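Long-range contact in aldo-keto reductase 2E (Bombyx mori, PDB 3WCZ), which reduces 3-dehydroecdysone with NADPH as cosubstrate and may thereby take part in regulating moulting in the silkworm: residues 116-120 / 139-143. Sequence-based numbering, arbitrary orientation.
Sequences LYLIH and TWQGM. With NAP (NADP nicotinamide-adenine-dinucleotide phosphate), chain B.
On strand 114-119, Tyr117 meets the end of Met143 from helix 136-148. SD of Met143 approaches the Tyr117 ring obliquely, 4.5 Å from its centroid and 54° off its normal, a Met-aromatic contact. The methionine chain is bent at its second and third torsions, which carries its methyl group in against the strand. There CE of Met143 comes 3.6 Å from CD2 of Tyr117 and only 3.1 Å from the main-chain O of Tyr117, a snug fit. Leu118 points the other way, into the barrel interior, where its side chain nears those of Asp53 and Ser158, both NADP-binding residues. Ile119 turns outward again and reaches between three helix residues. CG1 of Ile119 packs 3.8 Å from CG of Met143. CD1 of Ile119 meets CG2 of Thr139 at 3.7 Å and touches the edge of the Trp140 indole at CE3. An alanine in place of Met143 would probably leave a gap between the helix and the Tyr117 and Ile119 side chains, and take the sulfur and methyl contacts from the phenol ring. The polar groups of the helix side look elsewhere: OG1 of Thr139 hydrogen-bonds to the backbone O of His93, and NE1 of Trp140 to that of Ile174. Beyond the strand, His120 brings its ring edge to the nicotinamide amide, NE2 of His120 lying 3.4 Å from N7N of NADP. The axes of strand segment 116-119 and helix segment 139-143 run antiparallel (173°) and come within 9.7 Å, as expected where an outer helix lies against the inner strand of a TIM barrel, here the aldo-keto reductase fold with its cofactor at the strands' C-terminal ends.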
loop_
_atom_site.group_PDB
_atom_site.type_symbol
_atom_site.label_atom_id
_atom_site.label_comp_id
_atom_site.label_asym_id
_atom_site.label_seq_id
_atom_site.Cartn_x
_atom_site.Cartn_y
_atom_site.Cartn_z
ATOM N N LEU A 116 -5.709 -6.374 -7.599
ATOM C CA LEU A 116 -6.324 -5.924 -6.349
ATOM C C LEU A 116 -6.849 -4.521 -6.555
ATOM O O LEU A 116 -6.118 -3.632 -6.950
ATOM C CB LEU A 116 -5.293 -5.934 -5.210
ATOM C CG LEU A 116 -5.786 -5.472 -3.850
ATOM C CD1 LEU A 116 -6.938 -6.260 -3.318
ATOM C CD2 LEU A 116 -4.624 -5.557 -2.887
ATOM N N TYR A 117 -8.139 -4.343 -6.304
ATOM C CA TYR A 117 -8.768 -3.023 -6.284
ATOM C C TYR A 117 -9.170 -2.702 -4.861
ATOM O O TYR A 117 -9.795 -3.514 -4.172
ATOM C CB TYR A 117 -9.987 -3.009 -7.177
ATOM C CG TYR A 117 -10.431 -1.655 -7.665
ATOM C CD1 TYR A 117 -9.520 -0.681 -8.025
ATOM C CD2 TYR A 117 -11.775 -1.354 -7.832
ATOM C CE1 TYR A 117 -9.924 0.546 -8.521
ATOM C CE2 TYR A 117 -12.189 -0.130 -8.319
ATOM C CZ TYR A 117 -11.256 0.814 -8.666
ATOM O OH TYR A 117 -11.706 2.014 -9.186
ATOM N N LEU A 118 -8.791 -1.506 -4.401
ATOM C CA LEU A 118 -9.060 -1.045 -3.043
ATOM C C LEU A 118 -9.936 0.183 -3.022
ATOM O O LEU A 118 -9.722 1.107 -3.818
ATOM C CB LEU A 118 -7.750 -0.670 -2.346
ATOM C CG LEU A 118 -6.704 -1.784 -2.248
ATOM C CD1 LEU A 118 -5.450 -1.239 -1.584
ATOM C CD2 LEU A 118 -7.201 -2.970 -1.485
ATOM N N ILE A 119 -10.843 0.238 -2.053
ATOM C CA ILE A 119 -11.491 1.497 -1.740
ATOM C C ILE A 119 -10.436 2.350 -1.019
ATOM O O ILE A 119 -9.937 1.944 0.040
ATOM C CB ILE A 119 -12.716 1.309 -0.823
ATOM C CG1 ILE A 119 -13.736 0.354 -1.449
ATOM C CG2 ILE A 119 -13.337 2.679 -0.518
ATOM C CD1 ILE A 119 -15.008 0.231 -0.604
ATOM N N HIS A 120 -10.076 3.510 -1.557
ATOM C CA HIS A 120 -8.912 4.256 -1.059
ATOM C C HIS A 120 -9.128 4.804 0.354
ATOM O O HIS A 120 -8.225 4.763 1.185
ATOM C CB HIS A 120 -8.577 5.386 -2.062
ATOM C CG HIS A 120 -7.163 5.876 -1.994
ATOM N ND1 HIS A 120 -6.481 6.308 -3.108
ATOM C CD2 HIS A 120 -6.318 6.028 -0.944
ATOM C CE1 HIS A 120 -5.267 6.704 -2.742
ATOM N NE2 HIS A 120 -5.139 6.525 -1.440
ATOM N N THR A 139 -20.508 1.250 -1.691
ATOM C CA THR A 139 -19.330 1.237 -2.531
ATOM C C THR A 139 -18.831 -0.209 -2.648
ATOM O O THR A 139 -18.409 -0.668 -3.711
ATOM C CB THR A 139 -18.253 2.128 -1.891
ATOM O OG1 THR A 139 -18.837 3.386 -1.526
ATOM C CG2 THR A 139 -17.074 2.353 -2.821
ATOM N N TRP A 140 -18.878 -0.924 -1.523
ATOM C CA TRP A 140 -18.395 -2.303 -1.480
ATOM C C TRP A 140 -19.238 -3.188 -2.388
ATOM O O TRP A 140 -18.703 -4.140 -2.988
ATOM C CB TRP A 140 -18.373 -2.821 -0.038
ATOM C CG TRP A 140 -17.685 -4.140 0.101
ATOM C CD1 TRP A 140 -18.264 -5.332 0.406
ATOM C CD2 TRP A 140 -16.302 -4.405 -0.100
ATOM N NE1 TRP A 140 -17.318 -6.327 0.413
ATOM C CE2 TRP A 140 -16.096 -5.774 0.127
ATOM C CE3 TRP A 140 -15.204 -3.608 -0.457
ATOM C CZ2 TRP A 140 -14.842 -6.370 0.010
ATOM C CZ3 TRP A 140 -13.977 -4.202 -0.578
ATOM C CH2 TRP A 140 -13.802 -5.557 -0.347
ATOM N N GLN A 141 -20.527 -2.912 -2.526
ATOM C CA GLN A 141 -21.283 -3.676 -3.474
ATOM C C GLN A 141 -20.801 -3.460 -4.909
ATOM O O GLN A 141 -20.729 -4.408 -5.689
ATOM C CB GLN A 141 -22.733 -3.352 -3.351
ATOM C CG GLN A 141 -23.459 -4.203 -4.252
ATOM C CD GLN A 141 -24.885 -4.031 -4.088
ATOM O OE1 GLN A 141 -25.350 -3.447 -3.102
ATOM N NE2 GLN A 141 -25.625 -4.545 -5.047
ATOM N N GLY A 142 -20.387 -2.239 -5.246
ATOM C CA GLY A 142 -19.775 -1.986 -6.536
ATOM C C GLY A 142 -18.463 -2.761 -6.673
ATOM O O GLY A 142 -18.133 -3.218 -7.757
ATOM N N MET A 143 -17.694 -2.853 -5.583
ATOM C CA MET A 143 -16.460 -3.632 -5.572
ATOM C C MET A 143 -16.759 -5.109 -5.832
ATOM O O MET A 143 -16.043 -5.753 -6.611
ATOM C CB MET A 143 -15.695 -3.475 -4.253
ATOM C CG MET A 143 -15.280 -2.035 -3.946
ATOM S SD MET A 143 -14.053 -1.293 -5.064
ATOM C CE MET A 143 -12.574 -2.100 -4.442
HETATM P PA NAP B . 7.799 5.705 1.929
HETATM O O1A NAP B . 7.976 4.494 1.111
HETATM O O2A NAP B . 7.319 5.680 3.297
HETATM O O5B NAP B . 9.033 6.660 1.885
HETATM C C5B NAP B . 9.633 7.015 0.676
HETATM C C4B NAP B . 10.883 7.868 0.831
HETATM O O4B NAP B . 11.950 7.061 1.366
HETATM C C3B NAP B . 11.398 8.514 -0.398
HETATM O O3B NAP B . 11.873 9.786 -0.028
HETATM C C2B NAP B . 12.468 7.624 -0.813
HETATM O O2B NAP B . 13.459 8.237 -1.613
HETATM C C1B NAP B . 13.047 7.140 0.490
HETATM N N9A NAP B . 13.655 5.826 0.489
HETATM C C8A NAP B . 13.172 4.736 -0.143
HETATM N N7A NAP B . 13.881 3.662 0.141
HETATM C C5A NAP B . 14.884 4.049 0.991
HETATM C C6A NAP B . 15.929 3.366 1.621
HETATM N N6A NAP B . 16.192 2.003 1.452
HETATM N N1A NAP B . 16.737 4.098 2.408
HETATM C C2A NAP B . 16.530 5.401 2.590
HETATM N N3A NAP B . 15.530 6.089 2.012
HETATM C C4A NAP B . 14.696 5.400 1.218
HETATM O O3 NAP B . 6.804 6.656 1.074
HETATM P PN NAP B . 5.243 6.901 0.872
HETATM O O1N NAP B . 5.107 7.311 -0.548
HETATM O O2N NAP B . 4.782 7.823 1.945
HETATM O O5D NAP B . 4.514 5.511 1.123
HETATM C C5D NAP B . 4.777 4.410 0.319
HETATM C C4D NAP B . 3.649 4.005 -0.640
HETATM O O4D NAP B . 2.492 3.600 0.068
HETATM C C3D NAP B . 3.149 5.103 -1.523
HETATM O O3D NAP B . 4.066 5.450 -2.540
HETATM C C2D NAP B . 1.886 4.562 -1.974
HETATM O O2D NAP B . 2.085 3.556 -2.927
HETATM C C1D NAP B . 1.338 3.992 -0.684
HETATM N N1N NAP B . 0.500 4.849 0.162
HETATM C C2N NAP B . -0.825 4.628 0.244
HETATM C C3N NAP B . -1.606 5.419 1.049
HETATM C C7N NAP B . -3.046 5.079 1.122
HETATM O O7N NAP B . -3.485 3.936 0.845
HETATM N N7N NAP B . -3.855 6.025 1.643
HETATM C C4N NAP B . -1.061 6.515 1.744
HETATM C C5N NAP B . 0.322 6.730 1.669
HETATM C C6N NAP B . 1.059 5.869 0.866
HETATM P P2B NAP B . 13.880 7.670 -3.052
HETATM O O1X NAP B . 14.906 8.705 -3.551
HETATM O O2X NAP B . 14.518 6.365 -2.855
HETATM O O3X NAP B . 12.631 7.627 -3.897
#